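Local coordinates for protein tail component (Lactobacillus phage J-1, PDB 5LY8) that probably recognises host-cell saccharides as a carbohydrate-binding module of the evolved distal tail protein of the phage, and binds magnesium ions, at residues A[20-25]-A[76-81]; A[113-116]-A[121-124]; A[142-147]-A[151-156]; A[171-176]-A[180-185]; A[204-209]-A[229-234]. All coordinates share one frame; numbering follows the deposited sequence. Where two conformers were deposited one is given.

Interaction 1 of 5, residues A[20-25]-A[76-81]; sequences LDFNQT and PSMSGT. With MG (magnesium ion), chain C.
Met78 leaves its strand with CG anti to the backbone N (chi1 -173°) and bends only at chi3 (-69°), while Leu20 keeps CG beside its own backbone N. These torsions bring Leu20 CD1 to 3.7 Å from Met78 SD, so a methyl meets the thioether sulfur where the two side chains pass at a slant. The same sulfur sits at the rim of the Phe22 ring, near its plane, 4.4 Å from Phe22 CE2. One face of that ring is taken by Leu20, whose CB lies 3.8 Å above it, offset toward the rim. The contact is small and apolar, 83 Å² in all. Side chains alone bridge the gap, since even the nearest CA atoms, those of Leu20 and Gly80, are 10.9 Å apart.

Beside this packing the loop contributes one ligand to a magnesium ion: Asp21 O, at 2.4 Å. Three waters and the carbonyl oxygens of Gly59 and Gln227 supply the others. The Asp21 carboxylate shapes the loop instead: OD1 accepts from Asn23 N at 3.0 Å (167°), met from above the carboxylate plane, which makes an Asx turn. Asn23 OD1 accepts from one of the metal-bound waters, forming a second shell.

The contact spans two sheets of what is, consistent with its concanavalin clan, a lectin-like sandwich. Leu20 ends strand 11-20 and is bonded through its backbone to Ser229 of strand 223-238; Met78 belongs to strand 73-81. Trp209 of strand 208-216 touches both residues, and Phe54 and Tyr56 of strand 54-57 pack on Met78.

Interaction 2 of 5, residues A[113-116]-A[121-124]; sequences EFNL and KIVA
Leu116 and Ala124 pair across a beta hairpin that carries a classic beta bulge: both Val123 and Ala124 face Leu116. The evidence is a three-bond pattern. Leu116 N donates to Ala124 O at 2.9 Å, while Leu116 O accepts twice, from Val123 N at 2.8 Å and from Ala124 N at 3.1 Å. The Val123 N-H arrives in the carbonyl plane, whereas that of Ala124 is tilted from it. A CA-H...O contact, 3.3 Å from Asn115 CA to Ala124 O, adds to the pairing.

Next to this backbone core, Ile122 lays its CD1 methyl against the amide group of Asn115, 3.7 Å from Asn115 ND2. Asn115 CG stands beside its own backbone N (chi1 -61°), which carries the amide to that methyl. The chain turns a corner at Val123, and residues 121-124 run 119° from 114-116, yet pairing resumes beyond, where Phe114 bonds to Leu126.

Further out, polar partners fix the Asn115 amide. Its OD1 is hydrogen-bonded to Ser125 OG, and ND2 bonds to Val35 O as well as to Glu113. The Glu113 carboxylate is placed by a salt bridge from Arg111 and by the backbone N atoms of Ala37 and Phe38. On the other face, Leu116 reaches Phe94 and Phe96 of strand 94-103 in the opposing sheet, as in the core of a beta sandwich. One of the bonds that fix the rotation of the amide is nearly straight: Asn115 ND2 donates to Glu113 OE1 at 2.9 Å and 175°, on the anti side of the carboxylate and in the plane of the amide.

Interaction 3 of 5, residues A[142-147]-A[151-156]; sequences GTVYDG and QMLFFD
Gly142 has the most surface buried here, followed by Gln151 and Val144, and these three fix the register of an antiparallel hairpin. Gly142 lies under the aromatic ring of Phe154: its backbone N stands 3.3 Å above the ring plane, offset toward the rim. Phe154 takes the crowded rotamer, CG between backbone N and carbonyl carbon (chi1 61°), which folds the ring back over the glycine. Having no side chain, Gly142 lets the ring lie directly on its backbone. Gly142 O accepts from Leu153 N at 2.8 Å, but Gly142 N reaches Phe154 O by only a weak bond of 3.4 Å. Leu153 and Phe154 thus both face Gly142, a classic beta bulge that shifts the register by one residue.

Beyond the bulge the pairing is regular. Val144 N donates to Gln151 O at 3.0 Å and Gln151 N to Val144 O at 2.9 Å, both close to straight. On the face of the sheet opposite to that of Gln151, Thr143 OG1 lies 4.0 Å from Met152 CG, where the two side chains meet at a slant.

Phe181 and Phe140 meet the Phe154 ring edge-to-face. The chemistry therefore divides in two: ordinary strand bonds hold the Val144 end, while the Gly142 end is held by one short bond, one weak bond and aromatic cover.

Interaction 4 of 5, residues A[171-176]-A[180-185]; sequences VITKMG and TFRLDR
A beta hairpin joins strands 166-175 and 178-185, and Val171 pairs with Arg182 in its regular part. Four backbone bonds set the register: Val171 N to Arg182 O and Arg182 N to Val171 O, then Thr173 N to Thr180 O and Thr180 N to Thr173 O, all between 2.8 and 2.9 Å. Between these two hydrogen-bonded pairs lies the non-hydrogen-bonded pair Ile172 and Phe181, whose CA atoms are 4.7 Å apart.

On one face the Arg182 guanidinium lies flat over Val171, with Val171 CG1 3.7 Å above its plane near the rim. A bend at chi3 (-44°) folds the arginine back over the valine. The group is held in that plane by Asp184, two residues on, through a side-on, two-bond salt bridge: Arg182 NE donates to Asp184 OD1 and Arg182 NH2 to Asp184 OD2, each at 2.9 Å and 167°. Both acceptors are met on the syn side, and both lie in the guanidinium plane. The remaining nitrogen, Arg182 NH1, donates to a water oxygen 3.0 Å away. Thr180 OG1, on the same face, bonds to Thr195 OG1 of the next strand.

The other face is apolar. Ile172 CG1 packs 4.1 Å from Phe181 CD2, the two side chains lying alongside each other, and both touch Leu126 of strand 121-130. Strands 94-103 and 191-197 flank the pair in the six-stranded antiparallel sheet. A mixed face, with Arg182 and two threonines around a buried valine, and an apolar face packed against the other sheet: this is the pattern of a beta sandwich, consistent with the concanavalin-like clan of this module.

Interaction 5 of 5, residues A[204-209]-A[229-234]; sequences VPIDGW and SYFEWI
Apolar packing dominates, and Ile206 is its centre. Its CG1 lies between the backbone N and the carbonyl carbon, a setting (chi1 58°) that directs the CG1-CD1 branch toward strand 223-238. Ile206 CD1 comes 3.5 Å from Phe231 CE1 and 3.6 Å from Phe231 CZ, the two side chains meeting head-on from the two sides. One carbon back, Ile206 CG1 lies 4.0 Å from Trp233 CH2, where the isoleucine and the indole run antiparallel past one another.

Aromatic contacts order the two rings within 229-234. Phe231 turns its edge to the face of Trp233, with Phe231 CE2 3.7 Å above the centre of the indole. Phe231, with CG anti to the backbone N (chi1 176°), thus touches Ile206 through its far end and Trp233 through its CE2 edge. Phe94 of strand 94-103 lies against Ile206, Phe231 and Trp233, enlarging the cluster, and the Trp209 ring stacks on Tyr18.

Polar groups are few and have partners elsewhere. Ser229 OG is 4.5 Å from Trp209 CH2, a loose approach; the hydroxyl is hydrogen-bonded to Asn98 OD1 and Tyr18 OH. Trp233 NE1 bonds to Pro83 O.

The backbones do not pair: the nearest CA atoms, of Trp209 and Phe231, are 8.9 Å apart. Cohesion between these two segments therefore rests on buried hydrocarbon and aromatic surface, as expected where a loop leading into one sheet closes over the inner face of the other.

From the N terminus, interaction 1 comes first, closing a long loop between the end of strand 11-20 and strand 73-81. Interactions 2, 3 and 4 follow as successive tight hairpins, and interaction 5 closes a wider loop near the C terminus. All five lie in series; none nests or crosses. Interaction 3 meets interaction 2 where Tyr145 N bonds to Val123 O, extending one sheet. Between interactions 5 and 1, Leu20 N to Ser229 O lies within the six-stranded sheet and Trp209 N to Gly80 O within the mixed one. The ties between sheets are side-chain packings: Leu20 on Met78, Ile172 against interaction 2, Phe154 on Phe181, and Ile206 on Phe231.

Interaction 1 of 5, residues A[20-25]-A[76-81]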
# COMPACT_ATOMS: atom_id res chain seq x y z
N LEU A 20 3.17 -11.54 -7.33
CA LEU A 20 2.13 -12.38 -6.73
C LEU A 20 0.87 -12.27 -7.57
O LEU A 20 0.35 -11.18 -7.73
CB LEU A 20 1.79 -11.98 -5.28
CG LEU A 20 2.99 -11.98 -4.32
CD1 LEU A 20 2.58 -11.50 -2.94
CD2 LEU A 20 3.65 -13.36 -4.20
N ASP A 21 0.41 -13.38 -8.13
CA ASP A 21 -0.87 -13.40 -8.84
C ASP A 21 -1.97 -14.06 -8.00
O ASP A 21 -3.13 -14.05 -8.41
CB ASP A 21 -0.78 -14.08 -10.21
CG ASP A 21 -0.27 -15.50 -10.22
OD1 ASP A 21 -0.41 -16.21 -9.18
OD2 ASP A 21 0.31 -15.90 -11.26
N PHE A 22 -1.61 -14.66 -6.86
CA PHE A 22 -2.54 -15.28 -5.91
C PHE A 22 -3.23 -16.52 -6.45
O PHE A 22 -4.17 -16.99 -5.81
CB PHE A 22 -3.55 -14.27 -5.32
CG PHE A 22 -2.84 -13.14 -4.65
CD1 PHE A 22 -2.92 -11.85 -5.15
CD2 PHE A 22 -2.05 -13.36 -3.52
CE1 PHE A 22 -2.25 -10.80 -4.52
CE2 PHE A 22 -1.39 -12.30 -2.89
CZ PHE A 22 -1.45 -11.04 -3.43
N ASN A 23 -2.75 -17.08 -7.57
CA ASN A 23 -3.34 -18.34 -8.10
C ASN A 23 -3.04 -19.52 -7.14
O ASN A 23 -3.77 -20.46 -7.04
CB ASN A 23 -2.84 -18.63 -9.51
CG ASN A 23 -3.45 -17.71 -10.54
OD1 ASN A 23 -4.46 -17.11 -10.33
ND2 ASN A 23 -2.83 -17.63 -11.67
N GLN A 24 -1.92 -19.41 -6.46
CA GLN A 24 -1.46 -20.32 -5.43
C GLN A 24 -0.96 -19.48 -4.25
O GLN A 24 -0.64 -18.31 -4.41
CB GLN A 24 -0.30 -21.19 -5.90
CG GLN A 24 1.06 -20.51 -6.12
CD GLN A 24 1.30 -19.62 -7.39
OE1 GLN A 24 0.35 -19.48 -8.19
NE2 GLN A 24 2.66 -19.13 -7.67
N THR A 25 -0.90 -20.10 -3.08
CA THR A 25 -0.38 -19.46 -1.89
C THR A 25 0.98 -18.79 -2.18
O THR A 25 1.86 -19.39 -2.74
CB THR A 25 -0.19 -20.47 -0.72
OG1 THR A 25 -1.45 -21.03 -0.36
CG2 THR A 25 0.35 -19.83 0.48
N PRO A 76 -4.66 -8.46 8.52
CA PRO A 76 -3.49 -9.20 8.02
C PRO A 76 -2.52 -8.37 7.22
O PRO A 76 -2.92 -7.40 6.57
CB PRO A 76 -4.11 -10.30 7.15
CG PRO A 76 -5.38 -9.71 6.68
CD PRO A 76 -5.90 -8.87 7.83
N SER A 77 -1.25 -8.76 7.27
CA SER A 77 -0.23 -8.16 6.43
C SER A 77 0.61 -9.22 5.77
O SER A 77 0.73 -10.36 6.26
CB SER A 77 0.66 -7.20 7.21
OG SER A 77 1.62 -7.93 7.94
N MET A 78 1.23 -8.81 4.67
CA MET A 78 2.15 -9.64 3.90
C MET A 78 3.34 -8.76 3.55
O MET A 78 3.15 -7.59 3.19
CB MET A 78 1.46 -10.18 2.66
CG MET A 78 2.30 -11.20 1.90
SD MET A 78 1.42 -11.96 0.53
CE MET A 78 0.22 -12.93 1.44
N SER A 79 4.56 -9.32 3.66
CA SER A 79 5.78 -8.56 3.41
C SER A 79 6.77 -9.37 2.64
O SER A 79 6.77 -10.59 2.72
CB SER A 79 6.43 -8.17 4.74
OG SER A 79 5.58 -7.33 5.50
N GLY A 80 7.70 -8.68 2.00
CA GLY A 80 8.80 -9.34 1.30
C GLY A 80 10.01 -8.44 1.27
O GLY A 80 9.95 -7.25 1.58
N THR A 81 11.13 -9.03 0.87
CA THR A 81 12.41 -8.32 0.76
C THR A 81 12.69 -7.91 -0.67
O THR A 81 12.27 -8.58 -1.62
CB THR A 81 13.55 -9.13 1.37
OG1 THR A 81 13.73 -10.29 0.58
CG2 THR A 81 13.30 -9.46 2.81
MG MG C . -4.55 -12.54 -9.53
O HOH W 1 -4.65 -14.46 -11.12
O HOH W 2 -6.39 -11.98 -11.03
O HOH W 3 -3.12 -11.53 -11.22

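Interaction 2 of 5, residues A[113-116]-A[121-124]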
# COMPACT_ATOMS: atom_id res chain seq x y z
N GLU A 113 -2.83 -0.28 3.42
CA GLU A 113 -1.54 0.36 3.21
C GLU A 113 -0.72 -0.50 2.28
O GLU A 113 -0.63 -1.72 2.48
CB GLU A 113 -0.76 0.54 4.52
CG GLU A 113 -1.40 1.52 5.47
CD GLU A 113 -0.62 1.73 6.75
OE1 GLU A 113 0.50 1.17 6.90
OE2 GLU A 113 -1.14 2.47 7.62
N PHE A 114 -0.08 0.15 1.30
CA PHE A 114 0.97 -0.46 0.48
C PHE A 114 2.22 0.36 0.79
O PHE A 114 2.30 1.55 0.46
CB PHE A 114 0.63 -0.48 -1.01
CG PHE A 114 -0.51 -1.43 -1.30
CD1 PHE A 114 -0.34 -2.79 -1.16
CD2 PHE A 114 -1.76 -0.96 -1.66
CE1 PHE A 114 -1.40 -3.68 -1.40
CE2 PHE A 114 -2.82 -1.85 -1.92
CZ PHE A 114 -2.62 -3.21 -1.80
N ASN A 115 3.19 -0.29 1.47
CA ASN A 115 4.35 0.38 2.02
C ASN A 115 5.65 -0.15 1.48
O ASN A 115 5.79 -1.35 1.26
CB ASN A 115 4.36 0.12 3.56
CG ASN A 115 3.15 0.68 4.25
OD1 ASN A 115 2.51 1.60 3.73
ND2 ASN A 115 2.79 0.14 5.39
N LEU A 116 6.60 0.78 1.30
CA LEU A 116 7.99 0.46 0.95
C LEU A 116 8.83 0.91 2.13
O LEU A 116 8.62 2.01 2.67
CB LEU A 116 8.41 1.14 -0.35
CG LEU A 116 7.64 0.62 -1.57
CD1 LEU A 116 7.87 1.49 -2.76
CD2 LEU A 116 8.00 -0.85 -1.91
N LYS A 121 11.97 0.75 8.58
CA LYS A 121 11.24 2.01 8.66
C LYS A 121 10.51 2.27 7.37
O LYS A 121 11.00 1.93 6.29
CB LYS A 121 12.21 3.17 8.93
CG LYS A 121 12.79 3.13 10.35
CD LYS A 121 13.54 4.43 10.68
CE LYS A 121 14.24 4.37 12.02
NZ LYS A 121 13.27 4.45 13.14
N ILE A 122 9.34 2.92 7.45
CA ILE A 122 8.63 3.38 6.27
C ILE A 122 9.48 4.39 5.51
O ILE A 122 10.01 5.35 6.09
CB ILE A 122 7.30 4.06 6.68
CG1 ILE A 122 6.34 3.11 7.42
CG2 ILE A 122 6.62 4.72 5.46
CD1 ILE A 122 5.76 1.97 6.52
N VAL A 123 9.56 4.18 4.18
CA VAL A 123 10.10 5.14 3.25
C VAL A 123 8.91 5.78 2.52
O VAL A 123 8.83 7.01 2.44
CB VAL A 123 11.15 4.54 2.31
CG1 VAL A 123 11.54 5.52 1.20
CG2 VAL A 123 12.38 4.11 3.09
N ALA A 124 7.97 4.97 2.01
CA ALA A 124 6.76 5.50 1.37
C ALA A 124 5.58 4.65 1.75
O ALA A 124 5.70 3.43 1.84
CB ALA A 124 6.92 5.52 -0.17

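Interaction 3 of 5, residues A[142-147]-A[151-156]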
# COMPACT_ATOMS: atom_id res chain seq x y z
N GLY A 142 -0.80 9.80 0.82
CA GLY A 142 0.56 9.39 0.54
C GLY A 142 1.47 9.98 1.58
O GLY A 142 1.39 11.18 1.83
N THR A 143 2.31 9.14 2.17
CA THR A 143 3.25 9.55 3.22
C THR A 143 4.64 9.15 2.85
O THR A 143 4.86 8.08 2.27
CB THR A 143 2.84 8.86 4.55
OG1 THR A 143 1.50 9.27 4.86
CG2 THR A 143 3.73 9.24 5.71
N VAL A 144 5.55 9.97 3.18
CA VAL A 144 6.96 9.72 3.01
C VAL A 144 7.61 9.71 4.38
O VAL A 144 7.25 10.53 5.26
CB VAL A 144 7.69 10.69 2.07
CG1 VAL A 144 7.64 12.08 2.62
CG2 VAL A 144 9.12 10.23 1.71
N TYR A 145 8.54 8.82 4.73
CA TYR A 145 9.24 8.72 6.03
C TYR A 145 8.38 8.05 7.10
O TYR A 145 7.19 7.75 6.86
CB TYR A 145 9.85 10.05 6.54
CG TYR A 145 10.47 10.94 5.48
CD1 TYR A 145 11.47 10.47 4.64
CD2 TYR A 145 10.07 12.26 5.34
CE1 TYR A 145 12.08 11.30 3.70
CE2 TYR A 145 10.70 13.11 4.43
CZ TYR A 145 11.68 12.62 3.59
OH TYR A 145 12.29 13.45 2.68
N ASP A 146 8.98 7.82 8.28
CA ASP A 146 8.47 7.05 9.39
C ASP A 146 8.35 7.80 10.69
O ASP A 146 9.22 8.61 11.04
CB ASP A 146 9.45 5.84 9.58
CG ASP A 146 9.02 4.76 10.56
OD1 ASP A 146 9.17 4.97 11.78
OD2 ASP A 146 8.58 3.71 10.12
N GLY A 147 7.33 7.44 11.47
CA GLY A 147 7.17 7.92 12.82
C GLY A 147 7.17 9.42 12.94
O GLY A 147 6.47 10.08 12.18
N GLN A 151 5.95 12.59 6.84
CA GLN A 151 5.28 13.73 6.24
C GLN A 151 4.15 13.21 5.38
O GLN A 151 4.40 12.47 4.41
CB GLN A 151 6.23 14.54 5.36
CG GLN A 151 7.18 15.45 6.09
CD GLN A 151 8.17 16.11 5.16
OE1 GLN A 151 9.33 16.32 5.51
NE2 GLN A 151 7.74 16.47 3.95
N MET A 152 2.91 13.53 5.74
CA MET A 152 1.80 13.15 4.89
C MET A 152 1.78 14.19 3.77
O MET A 152 1.53 15.39 4.01
CB MET A 152 0.46 13.10 5.65
CG MET A 152 -0.68 12.66 4.74
SD MET A 152 -2.25 12.40 5.57
CE MET A 152 -1.94 10.87 6.34
N LEU A 153 2.13 13.75 2.55
CA LEU A 153 2.23 14.64 1.39
C LEU A 153 0.88 15.12 0.90
O LEU A 153 0.79 16.21 0.36
CB LEU A 153 2.99 13.94 0.27
CG LEU A 153 4.44 13.57 0.60
CD1 LEU A 153 5.03 12.71 -0.50
CD2 LEU A 153 5.32 14.83 0.78
N PHE A 154 -0.15 14.30 1.01
CA PHE A 154 -1.49 14.72 0.58
C PHE A 154 -2.50 13.87 1.30
O PHE A 154 -2.20 12.75 1.73
CB PHE A 154 -1.67 14.59 -0.96
CG PHE A 154 -1.52 13.17 -1.46
CD1 PHE A 154 -0.28 12.67 -1.82
CD2 PHE A 154 -2.63 12.34 -1.57
CE1 PHE A 154 -0.15 11.36 -2.28
CE2 PHE A 154 -2.49 11.02 -2.00
CZ PHE A 154 -1.25 10.54 -2.35
N PHE A 155 -3.72 14.38 1.37
CA PHE A 155 -4.89 13.74 1.94
C PHE A 155 -5.99 14.11 0.97
O PHE A 155 -6.42 15.26 0.93
CB PHE A 155 -5.12 14.34 3.33
CG PHE A 155 -6.25 13.76 4.15
CD1 PHE A 155 -7.58 14.08 3.88
CD2 PHE A 155 -5.98 12.96 5.26
CE1 PHE A 155 -8.62 13.57 4.67
CE2 PHE A 155 -7.02 12.47 6.05
CZ PHE A 155 -8.33 12.79 5.76
N ASP A 156 -6.40 13.17 0.11
CA ASP A 156 -7.33 13.43 -0.98
C ASP A 156 -8.66 12.77 -0.71
O ASP A 156 -8.77 11.54 -0.75
CB ASP A 156 -6.74 12.93 -2.32
CG ASP A 156 -5.62 13.77 -2.92
OD1 ASP A 156 -5.23 14.80 -2.30
OD2 ASP A 156 -5.11 13.39 -4.00

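Interaction 4 of 5, residues A[171-176]-A[180-185]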
# COMPACT_ATOMS: atom_id res chain seq x y z
N VAL A 171 -0.46 2.51 -6.98
CA VAL A 171 0.90 2.51 -7.47
C VAL A 171 1.76 3.51 -6.73
O VAL A 171 1.34 4.65 -6.48
CB VAL A 171 0.91 2.87 -8.98
CG1 VAL A 171 2.32 2.77 -9.57
CG2 VAL A 171 -0.08 2.01 -9.78
N ILE A 172 3.00 3.10 -6.41
CA ILE A 172 4.03 4.02 -5.95
C ILE A 172 5.16 3.93 -6.97
O ILE A 172 5.64 2.83 -7.28
CB ILE A 172 4.58 3.70 -4.54
CG1 ILE A 172 3.45 3.54 -3.53
CG2 ILE A 172 5.54 4.82 -4.12
CD1 ILE A 172 3.97 3.21 -2.15
N THR A 173 5.58 5.07 -7.52
CA THR A 173 6.69 5.10 -8.47
C THR A 173 7.72 6.12 -7.98
O THR A 173 7.35 7.14 -7.41
CB THR A 173 6.21 5.46 -9.90
OG1 THR A 173 5.10 4.65 -10.25
CG2 THR A 173 7.28 5.24 -10.95
N LYS A 174 9.01 5.84 -8.23
CA LYS A 174 10.11 6.75 -7.92
C LYS A 174 10.83 7.01 -9.23
O LYS A 174 11.21 6.07 -9.93
CB LYS A 174 11.06 6.12 -6.92
CG LYS A 174 12.31 6.95 -6.65
CD LYS A 174 13.23 6.27 -5.68
CE LYS A 174 14.35 7.18 -5.28
NZ LYS A 174 15.22 6.52 -4.26
N MET A 175 11.03 8.30 -9.55
CA MET A 175 11.75 8.76 -10.73
C MET A 175 12.68 9.85 -10.20
O MET A 175 12.24 11.00 -10.02
CB MET A 175 10.76 9.29 -11.80
CG MET A 175 9.78 8.23 -12.32
SD MET A 175 10.60 6.79 -13.07
CE MET A 175 11.04 7.45 -14.65
N GLY A 176 13.88 9.42 -9.77
CA GLY A 176 14.89 10.26 -9.11
C GLY A 176 14.28 10.77 -7.81
O GLY A 176 13.84 9.99 -6.97
N THR A 180 5.70 9.45 -6.86
CA THR A 180 4.32 9.51 -7.31
C THR A 180 3.50 8.41 -6.66
O THR A 180 3.94 7.24 -6.54
CB THR A 180 4.27 9.38 -8.83
OG1 THR A 180 4.98 10.47 -9.41
CG2 THR A 180 2.84 9.37 -9.41
N PHE A 181 2.27 8.78 -6.28
CA PHE A 181 1.27 7.85 -5.80
C PHE A 181 0.10 7.92 -6.77
O PHE A 181 -0.36 9.04 -7.11
CB PHE A 181 0.78 8.30 -4.44
CG PHE A 181 1.80 8.25 -3.34
CD1 PHE A 181 2.69 9.31 -3.15
CD2 PHE A 181 1.87 7.17 -2.48
CE1 PHE A 181 3.63 9.25 -2.12
CE2 PHE A 181 2.81 7.12 -1.46
CZ PHE A 181 3.68 8.16 -1.28
N ARG A 182 -0.41 6.77 -7.20
CA ARG A 182 -1.57 6.76 -8.08
C ARG A 182 -2.61 5.79 -7.56
O ARG A 182 -2.30 4.77 -6.95
CB ARG A 182 -1.23 6.30 -9.50
CG ARG A 182 -0.09 7.09 -10.14
CD ARG A 182 -0.11 7.07 -11.66
NE ARG A 182 -0.36 5.73 -12.18
CZ ARG A 182 0.58 4.88 -12.58
NH1 ARG A 182 1.87 5.22 -12.51
NH2 ARG A 182 0.25 3.67 -13.02
N LEU A 183 -3.86 6.11 -7.88
CA LEU A 183 -4.97 5.20 -7.68
C LEU A 183 -5.69 5.19 -9.03
O LEU A 183 -6.60 5.99 -9.29
CB LEU A 183 -5.88 5.60 -6.51
CG LEU A 183 -6.88 4.57 -6.09
CD1 LEU A 183 -6.20 3.45 -5.32
CD2 LEU A 183 -7.98 5.22 -5.25
N ASP A 184 -5.26 4.29 -9.91
CA ASP A 184 -5.80 4.23 -11.26
C ASP A 184 -7.15 3.55 -11.28
O ASP A 184 -7.29 2.44 -10.74
CB ASP A 184 -4.86 3.45 -12.19
CG ASP A 184 -3.47 4.01 -12.42
OD1 ASP A 184 -3.26 5.21 -12.14
OD2 ASP A 184 -2.64 3.28 -12.99
N ARG A 185 -8.15 4.19 -11.92
CA ARG A 185 -9.48 3.62 -12.07
C ARG A 185 -9.45 2.67 -13.26
O ARG A 185 -9.55 3.11 -14.40
CB ARG A 185 -10.50 4.71 -12.41
CG ARG A 185 -10.94 5.59 -11.28
CD ARG A 185 -12.29 6.23 -11.59
NE ARG A 185 -12.26 6.87 -12.91
CZ ARG A 185 -13.25 7.55 -13.45
NH1 ARG A 185 -14.38 7.74 -12.78
NH2 ARG A 185 -13.12 8.07 -14.67
O HOH W 4 7.54 9.49 -9.74
O HOH W 5 4.26 3.49 -13.17

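Interaction 5 of 5, residues A[204-209]-A[229-234]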
# COMPACT_ATOMS: atom_id res chain seq x y z
N VAL A 204 17.83 7.91 -1.16
CA VAL A 204 17.23 7.12 -0.09
C VAL A 204 16.92 5.71 -0.59
O VAL A 204 16.21 5.56 -1.59
CB VAL A 204 15.95 7.82 0.45
CG1 VAL A 204 15.26 6.95 1.51
CG2 VAL A 204 16.30 9.20 1.02
N PRO A 205 17.46 4.67 0.07
CA PRO A 205 17.24 3.30 -0.41
C PRO A 205 15.96 2.67 0.10
O PRO A 205 15.32 3.16 1.05
CB PRO A 205 18.45 2.54 0.14
CG PRO A 205 18.91 3.34 1.32
CD PRO A 205 18.42 4.72 1.19
N ILE A 206 15.61 1.54 -0.51
CA ILE A 206 14.53 0.68 -0.06
C ILE A 206 15.02 -0.77 -0.05
O ILE A 206 15.90 -1.15 -0.85
CB ILE A 206 13.17 0.84 -0.79
CG1 ILE A 206 13.34 0.60 -2.26
CG2 ILE A 206 12.48 2.20 -0.47
CD1 ILE A 206 12.03 0.33 -2.93
N ASP A 207 14.44 -1.60 0.83
CA ASP A 207 14.81 -3.01 0.92
C ASP A 207 13.63 -3.92 1.24
O ASP A 207 13.84 -5.11 1.47
CB ASP A 207 15.95 -3.24 1.95
CG ASP A 207 15.52 -2.96 3.39
OD1 ASP A 207 14.32 -2.81 3.63
OD2 ASP A 207 16.40 -2.92 4.29
N GLY A 208 12.41 -3.40 1.26
CA GLY A 208 11.29 -4.24 1.62
C GLY A 208 9.96 -3.61 1.31
O GLY A 208 9.87 -2.41 1.03
N TRP A 209 8.92 -4.44 1.39
CA TRP A 209 7.55 -3.97 1.20
C TRP A 209 6.63 -4.66 2.18
O TRP A 209 6.90 -5.80 2.58
CB TRP A 209 7.07 -4.21 -0.25
CG TRP A 209 6.98 -5.66 -0.64
CD1 TRP A 209 7.98 -6.44 -1.14
CD2 TRP A 209 5.81 -6.50 -0.56
NE1 TRP A 209 7.51 -7.72 -1.37
CE2 TRP A 209 6.19 -7.78 -1.02
CE3 TRP A 209 4.49 -6.30 -0.14
CZ2 TRP A 209 5.29 -8.85 -1.09
CZ3 TRP A 209 3.61 -7.37 -0.18
CH2 TRP A 209 4.00 -8.61 -0.70
N SER A 229 0.16 -8.27 -7.22
CA SER A 229 1.19 -7.43 -6.61
C SER A 229 2.51 -7.63 -7.33
O SER A 229 2.90 -8.78 -7.58
CB SER A 229 1.38 -7.83 -5.15
OG SER A 229 2.24 -6.93 -4.44
N TYR A 230 3.26 -6.55 -7.58
CA TYR A 230 4.61 -6.71 -8.10
C TYR A 230 5.40 -5.48 -7.80
O TYR A 230 4.86 -4.37 -7.62
CB TYR A 230 4.68 -7.07 -9.60
CG TYR A 230 4.10 -6.06 -10.55
CD1 TYR A 230 4.87 -5.02 -11.05
CD2 TYR A 230 2.80 -6.20 -11.02
CE1 TYR A 230 4.36 -4.13 -12.00
CE2 TYR A 230 2.27 -5.30 -11.94
CZ TYR A 230 3.06 -4.28 -12.44
OH TYR A 230 2.51 -3.37 -13.33
N PHE A 231 6.72 -5.65 -7.82
CA PHE A 231 7.66 -4.55 -7.69
C PHE A 231 8.69 -4.74 -8.79
O PHE A 231 9.19 -5.86 -8.98
CB PHE A 231 8.38 -4.59 -6.34
CG PHE A 231 9.45 -3.52 -6.18
CD1 PHE A 231 9.16 -2.32 -5.56
CD2 PHE A 231 10.73 -3.71 -6.71
CE1 PHE A 231 10.15 -1.34 -5.42
CE2 PHE A 231 11.70 -2.72 -6.59
CZ PHE A 231 11.42 -1.55 -5.94
N GLU A 232 8.99 -3.66 -9.51
CA GLU A 232 10.03 -3.65 -10.52
C GLU A 232 10.98 -2.50 -10.35
O GLU A 232 10.54 -1.37 -10.21
CB GLU A 232 9.45 -3.51 -11.94
CG GLU A 232 8.47 -4.56 -12.41
CD GLU A 232 7.86 -4.28 -13.77
OE1 GLU A 232 7.47 -5.26 -14.43
OE2 GLU A 232 7.65 -3.09 -14.12
N TRP A 233 12.28 -2.79 -10.49
CA TRP A 233 13.26 -1.74 -10.66
C TRP A 233 13.11 -1.29 -12.12
O TRP A 233 12.93 -2.14 -13.00
CB TRP A 233 14.68 -2.27 -10.46
CG TRP A 233 14.98 -2.65 -9.05
CD1 TRP A 233 15.23 -3.90 -8.57
CD2 TRP A 233 15.05 -1.77 -7.92
NE1 TRP A 233 15.54 -3.85 -7.24
CE2 TRP A 233 15.44 -2.55 -6.81
CE3 TRP A 233 14.90 -0.39 -7.75
CZ2 TRP A 233 15.62 -2.01 -5.53
CZ3 TRP A 233 15.04 0.14 -6.48
CH2 TRP A 233 15.39 -0.67 -5.39
N ILE A 234 13.15 0.01 -12.39
CA ILE A 234 12.99 0.51 -13.76
C ILE A 234 14.16 1.41 -14.14
O ILE A 234 14.90 1.88 -13.26
CB ILE A 234 11.61 1.16 -14.00
CG1 ILE A 234 11.46 2.44 -13.18
CG2 ILE A 234 10.43 0.17 -13.81
CD1 ILE A 234 10.15 3.20 -13.34